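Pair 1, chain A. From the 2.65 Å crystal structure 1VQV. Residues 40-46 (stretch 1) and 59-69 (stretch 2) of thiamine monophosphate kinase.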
# COMPACT_ATOMS: atom_id res chain seq x y z
N LEU A 40 -8.85 -6.39 -2.38
CA LEU A 40 -7.66 -5.61 -2.17
C LEU A 40 -8.01 -4.14 -2.31
O LEU A 40 -8.65 -3.72 -3.29
CB LEU A 40 -6.60 -6.01 -3.18
CG LEU A 40 -6.36 -7.52 -3.27
CD1 LEU A 40 -5.28 -7.78 -4.32
CD2 LEU A 40 -5.96 -8.09 -1.92
N THR A 41 -7.60 -3.36 -1.31
CA THR A 41 -7.85 -1.93 -1.30
C THR A 41 -6.67 -1.12 -0.74
O THR A 41 -5.85 -1.62 0.04
CB THR A 41 -9.13 -1.57 -0.45
OG1 THR A 41 -9.46 -0.19 -0.63
CG2 THR A 41 -8.89 -1.83 1.04
N THR A 42 -6.58 0.13 -1.18
CA THR A 42 -5.56 1.07 -0.73
C THR A 42 -6.18 2.48 -0.66
O THR A 42 -7.07 2.81 -1.43
CB THR A 42 -4.30 1.10 -1.67
OG1 THR A 42 -3.40 2.11 -1.22
CG2 THR A 42 -4.69 1.40 -3.12
N ASP A 43 -5.72 3.28 0.30
CA ASP A 43 -6.18 4.65 0.45
C ASP A 43 -5.01 5.46 0.99
O ASP A 43 -4.04 4.90 1.52
CB ASP A 43 -7.37 4.75 1.41
CG ASP A 43 -6.98 4.52 2.86
OD1 ASP A 43 -6.25 3.54 3.12
OD2 ASP A 43 -7.41 5.31 3.75
N VAL A 44 -5.09 6.78 0.85
CA VAL A 44 -4.00 7.62 1.33
C VAL A 44 -4.49 8.88 2.03
O VAL A 44 -5.50 9.47 1.66
CB VAL A 44 -3.04 7.99 0.15
CG1 VAL A 44 -3.77 8.74 -0.93
CG2 VAL A 44 -1.85 8.79 0.68
N LEU A 45 -3.76 9.27 3.07
CA LEU A 45 -4.06 10.47 3.83
C LEU A 45 -2.76 11.26 3.84
O LEU A 45 -1.75 10.81 4.37
CB LEU A 45 -4.49 10.13 5.28
CG LEU A 45 -5.77 9.30 5.45
CD1 LEU A 45 -6.24 9.32 6.90
CD2 LEU A 45 -6.86 9.88 4.55
N ASN A 46 -2.78 12.43 3.21
CA ASN A 46 -1.59 13.25 3.17
C ASN A 46 -1.81 14.55 3.87
O ASN A 46 -2.81 15.25 3.65
CB ASN A 46 -1.13 13.51 1.74
CG ASN A 46 -0.63 12.27 1.05
OD1 ASN A 46 0.18 11.53 1.59
ND2 ASN A 46 -1.12 12.04 -0.16
N ALA A 59 -7.40 10.24 15.92
CA ALA A 59 -8.52 10.21 15.00
C ALA A 59 -8.00 9.92 13.59
O ALA A 59 -8.67 9.24 12.82
CB ALA A 59 -9.26 11.55 15.05
N VAL A 60 -6.81 10.43 13.26
CA VAL A 60 -6.21 10.21 11.95
C VAL A 60 -5.85 8.73 11.83
O VAL A 60 -6.00 8.13 10.77
CB VAL A 60 -4.91 11.08 11.72
CG1 VAL A 60 -4.27 10.74 10.38
CG2 VAL A 60 -5.26 12.56 11.75
N GLY A 61 -5.39 8.14 12.93
CA GLY A 61 -5.06 6.73 12.96
C GLY A 61 -6.29 5.88 12.79
O GLY A 61 -6.24 4.85 12.14
N TRP A 62 -7.40 6.30 13.37
CA TRP A 62 -8.65 5.57 13.25
C TRP A 62 -9.14 5.70 11.81
O TRP A 62 -9.47 4.71 11.16
CB TRP A 62 -9.69 6.14 14.25
CG TRP A 62 -11.09 5.58 14.09
CD1 TRP A 62 -12.02 5.96 13.15
CD2 TRP A 62 -11.69 4.52 14.84
NE1 TRP A 62 -13.15 5.19 13.27
CE2 TRP A 62 -12.98 4.30 14.30
CE3 TRP A 62 -11.27 3.73 15.92
CZ2 TRP A 62 -13.85 3.32 14.79
CZ3 TRP A 62 -12.13 2.76 16.41
CH2 TRP A 62 -13.41 2.56 15.84
N LYS A 63 -9.16 6.91 11.28
CA LYS A 63 -9.59 7.14 9.92
C LYS A 63 -8.79 6.31 8.91
O LYS A 63 -9.36 5.77 7.97
CB LYS A 63 -9.49 8.62 9.59
CG LYS A 63 -10.22 9.03 8.34
CD LYS A 63 -10.50 10.51 8.36
CE LYS A 63 -11.22 10.95 7.10
NZ LYS A 63 -11.50 12.42 7.10
N ALA A 64 -7.48 6.20 9.10
CA ALA A 64 -6.64 5.45 8.17
C ALA A 64 -7.18 4.04 7.95
O ALA A 64 -7.16 3.52 6.84
CB ALA A 64 -5.21 5.40 8.67
N ILE A 65 -7.65 3.42 9.02
CA ILE A 65 -8.21 2.08 8.94
C ILE A 65 -9.67 2.10 8.46
O ILE A 65 -10.08 1.29 7.65
CB ILE A 65 -8.14 1.38 10.32
CG1 ILE A 65 -6.67 1.10 10.66
CG2 ILE A 65 -8.99 0.11 10.32
CD1 ILE A 65 -5.97 0.16 9.72
N SER A 66 -10.44 3.06 8.95
CA SER A 66 -11.84 3.17 8.57
C SER A 66 -12.13 3.43 7.10
O SER A 66 -13.09 2.90 6.57
CB SER A 66 -12.55 4.23 9.41
OG SER A 66 -12.86 3.72 10.70
N VAL A 67 -11.31 4.23 6.43
CA VAL A 67 -11.58 4.50 5.03
C VAL A 67 -11.46 3.20 4.23
O VAL A 67 -12.32 2.89 3.41
CB VAL A 67 -10.62 5.55 4.44
CG1 VAL A 67 -10.91 5.76 2.97
CG2 VAL A 67 -10.80 6.87 5.18
N ASN A 68 -10.41 2.43 4.48
CA ASN A 68 -10.24 1.18 3.76
C ASN A 68 -11.32 0.17 4.06
O ASN A 68 -11.71 -0.60 3.19
CB ASN A 68 -8.88 0.56 4.05
CG ASN A 68 -7.81 1.14 3.19
OD1 ASN A 68 -8.06 1.47 2.05
ND2 ASN A 68 -6.61 1.27 3.73
N VAL A 69 -11.79 0.16 5.30
CA VAL A 69 -12.83 -0.77 5.72
C VAL A 69 -14.16 -0.46 5.02
O VAL A 69 -14.91 -1.36 4.67
CB VAL A 69 -13.01 -0.73 7.26
CG1 VAL A 69 -14.17 -1.61 7.68
CG2 VAL A 69 -11.74 -1.18 7.96
O HOH W 1 -9.56 2.71 0.14

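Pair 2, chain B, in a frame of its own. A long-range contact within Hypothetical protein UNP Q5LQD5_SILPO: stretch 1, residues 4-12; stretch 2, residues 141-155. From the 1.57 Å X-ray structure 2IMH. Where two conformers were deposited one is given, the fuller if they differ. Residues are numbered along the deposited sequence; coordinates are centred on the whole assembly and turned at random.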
# COMPACT_ATOMS: atom_id res chain seq x y z
N THR B 4 -6.64 11.08 4.90
CA THR B 4 -6.18 9.72 4.57
C THR B 4 -6.17 9.50 3.07
O THR B 4 -7.17 9.75 2.40
CB THR B 4 -7.12 8.64 5.15
OG1 THR B 4 -7.20 8.79 6.57
CG2 THR B 4 -6.62 7.22 4.80
N PHE B 5 -5.05 9.01 2.54
CA PHE B 5 -5.06 8.55 1.15
C PHE B 5 -4.16 7.35 1.00
O PHE B 5 -3.16 7.22 1.73
CB PHE B 5 -4.71 9.65 0.13
CG PHE B 5 -3.53 10.51 0.51
CD1 PHE B 5 -2.22 10.04 0.38
CD2 PHE B 5 -3.74 11.82 0.97
CE1 PHE B 5 -1.13 10.87 0.70
CE2 PHE B 5 -2.68 12.64 1.31
CZ PHE B 5 -1.36 12.16 1.17
N SER B 6 -4.55 6.43 0.11
CA SER B 6 -3.76 5.21 -0.14
C SER B 6 -3.81 4.81 -1.60
O SER B 6 -4.76 5.13 -2.32
CB SER B 6 -4.24 4.06 0.74
OG SER B 6 -5.56 3.66 0.42
N ILE B 7 -2.78 4.12 -2.05
CA ILE B 7 -2.74 3.66 -3.42
C ILE B 7 -2.28 2.22 -3.40
O ILE B 7 -1.39 1.88 -2.64
CB ILE B 7 -1.80 4.52 -4.30
CG1 ILE B 7 -1.88 4.08 -5.76
CG2 ILE B 7 -0.36 4.57 -3.75
CD1 ILE B 7 -1.47 5.15 -6.72
N LEU B 8 -2.97 1.38 -4.17
CA LEU B 8 -2.55 -0.02 -4.41
C LEU B 8 -2.19 -0.15 -5.87
O LEU B 8 -2.86 0.42 -6.73
CB LEU B 8 -3.67 -1.01 -4.08
CG LEU B 8 -4.34 -0.87 -2.71
CD1 LEU B 8 -5.54 -1.81 -2.56
CD2 LEU B 8 -3.31 -1.08 -1.60
N ALA B 9 -1.15 -0.92 -6.17
CA ALA B 9 -0.76 -1.08 -7.57
C ALA B 9 -0.06 -2.40 -7.82
O ALA B 9 0.52 -2.98 -6.91
CB ALA B 9 0.15 0.07 -8.02
N HIS B 10 -0.13 -2.84 -9.08
CA HIS B 10 0.57 -4.00 -9.60
C HIS B 10 1.67 -3.48 -10.54
O HIS B 10 1.47 -2.50 -11.27
CB HIS B 10 -0.47 -4.89 -10.33
CG HIS B 10 0.10 -5.92 -11.27
ND1 HIS B 10 1.05 -6.84 -10.89
CD2 HIS B 10 -0.25 -6.24 -12.54
CE1 HIS B 10 1.32 -7.64 -11.91
NE2 HIS B 10 0.54 -7.30 -12.92
N ASP B 11 2.84 -4.12 -10.50
CA ASP B 11 3.94 -3.78 -11.39
C ASP B 11 4.05 -4.90 -12.44
O ASP B 11 4.66 -5.93 -12.17
CB ASP B 11 5.24 -3.69 -10.59
CG ASP B 11 6.43 -3.28 -11.45
OD1 ASP B 11 6.28 -2.42 -12.32
OD2 ASP B 11 7.53 -3.83 -11.22
N PRO B 12 3.41 -4.71 -13.61
CA PRO B 12 3.31 -5.82 -14.56
C PRO B 12 4.65 -6.44 -14.94
O PRO B 12 4.74 -7.66 -15.01
CB PRO B 12 2.64 -5.17 -15.77
CG PRO B 12 1.82 -4.08 -15.18
CD PRO B 12 2.71 -3.52 -14.10
N THR B 141 11.25 3.56 -10.99
CA THR B 141 11.07 2.21 -10.45
C THR B 141 9.75 2.18 -9.67
O THR B 141 9.32 3.21 -9.16
CB THR B 141 12.24 1.79 -9.52
OG1 THR B 141 12.27 2.64 -8.37
CG2 THR B 141 13.58 1.88 -10.23
N PHE B 142 9.11 1.01 -9.63
CA PHE B 142 7.79 0.82 -9.00
C PHE B 142 7.68 1.53 -7.65
O PHE B 142 6.73 2.29 -7.42
CB PHE B 142 7.53 -0.67 -8.84
CG PHE B 142 6.19 -1.04 -8.25
CD1 PHE B 142 5.01 -0.58 -8.81
CD2 PHE B 142 6.13 -1.90 -7.17
CE1 PHE B 142 3.78 -0.97 -8.28
CE2 PHE B 142 4.90 -2.29 -6.64
CZ PHE B 142 3.73 -1.82 -7.18
N GLU B 143 8.65 1.30 -6.77
CA GLU B 143 8.62 1.89 -5.42
C GLU B 143 8.62 3.42 -5.44
O GLU B 143 7.94 4.05 -4.64
CB GLU B 143 9.82 1.39 -4.62
CG GLU B 143 9.79 -0.11 -4.37
CD GLU B 143 10.33 -0.96 -5.52
OE1 GLU B 143 10.72 -0.43 -6.59
OE2 GLU B 143 10.37 -2.20 -5.34
N ARG B 144 9.40 4.00 -6.35
CA ARG B 144 9.47 5.45 -6.48
C ARG B 144 8.20 6.03 -7.08
O ARG B 144 7.89 7.19 -6.83
CB ARG B 144 10.71 5.88 -7.29
CG ARG B 144 12.04 5.59 -6.59
CD ARG B 144 13.23 5.95 -7.51
NE ARG B 144 13.37 7.41 -7.62
CZ ARG B 144 14.13 8.05 -8.52
NH1 ARG B 144 14.84 7.38 -9.43
NH2 ARG B 144 14.16 9.39 -8.52
N ARG B 145 7.49 5.22 -7.87
CA ARG B 145 6.19 5.63 -8.41
C ARG B 145 5.18 5.77 -7.28
O ARG B 145 4.40 6.72 -7.24
CB ARG B 145 5.69 4.62 -9.46
CG ARG B 145 6.13 4.94 -10.88
CD ARG B 145 6.55 3.71 -11.67
NE ARG B 145 5.50 2.71 -11.86
CZ ARG B 145 5.74 1.44 -12.17
NH1 ARG B 145 4.74 0.59 -12.33
NH2 ARG B 145 6.98 1.02 -12.32
N LEU B 146 5.22 4.80 -6.35
CA LEU B 146 4.35 4.84 -5.17
C LEU B 146 4.67 6.08 -4.35
O LEU B 146 3.77 6.81 -3.95
CB LEU B 146 4.51 3.57 -4.33
CG LEU B 146 3.99 2.27 -4.96
CD1 LEU B 146 4.46 1.07 -4.13
CD2 LEU B 146 2.45 2.27 -5.11
N LEU B 147 5.96 6.35 -4.14
CA LEU B 147 6.35 7.56 -3.40
C LEU B 147 5.88 8.84 -4.11
O LEU B 147 5.38 9.76 -3.46
CB LEU B 147 7.86 7.59 -3.16
CG LEU B 147 8.41 6.59 -2.14
CD1 LEU B 147 9.95 6.49 -2.20
CD2 LEU B 147 7.96 6.94 -0.71
N ALA B 148 6.04 8.88 -5.43
CA ALA B 148 5.61 10.02 -6.23
C ALA B 148 4.11 10.28 -6.03
O ALA B 148 3.66 11.43 -5.92
CB ALA B 148 5.90 9.79 -7.69
N ALA B 149 3.33 9.19 -5.97
CA ALA B 149 1.90 9.27 -5.71
C ALA B 149 1.57 9.90 -4.36
O ALA B 149 0.70 10.78 -4.29
CB ALA B 149 1.26 7.89 -5.82
N LEU B 150 2.27 9.49 -3.30
CA LEU B 150 2.05 10.09 -1.97
C LEU B 150 2.36 11.60 -1.99
O LEU B 150 1.59 12.41 -1.46
CB LEU B 150 2.94 9.43 -0.92
CG LEU B 150 2.64 7.97 -0.56
CD1 LEU B 150 3.56 7.55 0.59
CD2 LEU B 150 1.16 7.78 -0.18
N ILE B 151 3.49 11.96 -2.58
CA ILE B 151 3.89 13.36 -2.68
C ILE B 151 2.87 14.22 -3.45
O ILE B 151 2.51 15.32 -3.00
CB ILE B 151 5.32 13.46 -3.27
CG1 ILE B 151 6.33 13.03 -2.20
CG2 ILE B 151 5.62 14.86 -3.82
CD1 ILE B 151 6.44 13.99 -0.99
N ALA B 152 2.38 13.70 -4.58
CA ALA B 152 1.37 14.42 -5.37
C ALA B 152 0.07 14.57 -4.59
O ALA B 152 -0.59 15.61 -4.66
CB ALA B 152 1.11 13.69 -6.68
N ALA B 153 -0.31 13.53 -3.86
CA ALA B 153 -1.55 13.58 -3.07
C ALA B 153 -1.42 14.64 -1.99
O ALA B 153 -2.35 15.41 -1.75
CB ALA B 153 -1.83 12.24 -2.45
N GLU B 154 -0.25 14.66 -1.34
CA GLU B 154 0.03 15.65 -0.29
C GLU B 154 0.01 17.07 -0.85
O GLU B 154 -0.60 17.97 -0.28
CB GLU B 154 1.38 15.38 0.37
CG GLU B 154 1.69 16.35 1.49
CD GLU B 154 3.07 16.12 2.05
OE1 GLU B 154 3.98 15.84 1.25
OE2 GLU B 154 3.23 16.21 3.29
N GLY B 155 0.66 17.25 -1.99
CA GLY B 155 0.78 18.56 -2.63
C GLY B 155 -0.54 19.13 -3.15
O GLY B 155 -0.67 20.34 -3.34
O HOH W 2 2.12 -0.17 -12.51

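A β-strand laid nearly antiparallel across an α-helix is a recurrent unit of α/β architecture, and these two pairs show how little it dictates about the side chains that fill it. The angle between the N-to-C directions of strand and helix is 141° in pair 1 and 154° in pair 2, and the axes approach to 8.0 Å and 9.1 Å respectively. Fourteen central residues superpose with an RMSD of 0.8 Å. In both, strand alternation sends every second residue toward the helix: T41(A), D43(A) and L45(A) match F5(B), I7(B) and A9(B), while T42(A) and V44(A), like S6(B) and L8(B), point away.

The middle position shows the sharpest change in chemistry. D43(A) and I7(B) coincide to 0.4 Å at CA, yet one is an acid and the other a branched hydrocarbon. I7(B) packs by simple apolar contact, its CG2 lying 3.9 Å from CD2 of L146(B) and its CD1 4.0 Å from CB of A149(B). The matching helix positions in pair 1 are A64(A) and V67(A), and D43(A) meets them through a carboxylate oxygen: OD2 is 3.3 Å from CB of V67(A) and 3.6 Å from the backbone O of A64(A). In pair 1, water 1 links the two stretches, donating to OD1 of N68(A) at 2.7 Å and lying 3.0 Å from OG1 of T41(A); in pair 2, water 2 does so between O of H10(B) and, weakly, NH1 of R145(B), 2.7 Å from each.

At the position of that threonine, pair 2 places an aromatic ring. CB of A153(B) sits over one face of F5(B), 3.5 Å from the ring centroid, and CD2 of L150(B) lies 3.9 Å from CE1 of F5(B). At this matched strand position a threonine joins a water-linked polar contact in pair 1, whereas a phenylalanine packs on the helix in pair 2, each with helix partners that have no match in the other pair.

Toward the other end, bulk changes sides. In pair 1 the strand supplies the large residue: CD1 of L45(A) reaches CG1 of V60(A) at 4.2 Å and CB of A64(A) at 4.4 Å. In pair 2 the strand has only A9(B), and the helix supplies the bulk, with CE1 of F142(B) 3.8 Å and CD2 of L146(B) 4.3 Å from CB of A9(B). The F142(B) ring also receives CB of D11(B) over one face, 3.7 Å from its centroid. Nearby, NH1 of R145(B) makes a salt bridge with OD1 of D11(B), whose hydrogen bond is weak at 3.4 Å. The general lesson is that the backbone sets which strand positions face the helix, and some of their partners, whereas size and polarity can be distributed in different ways.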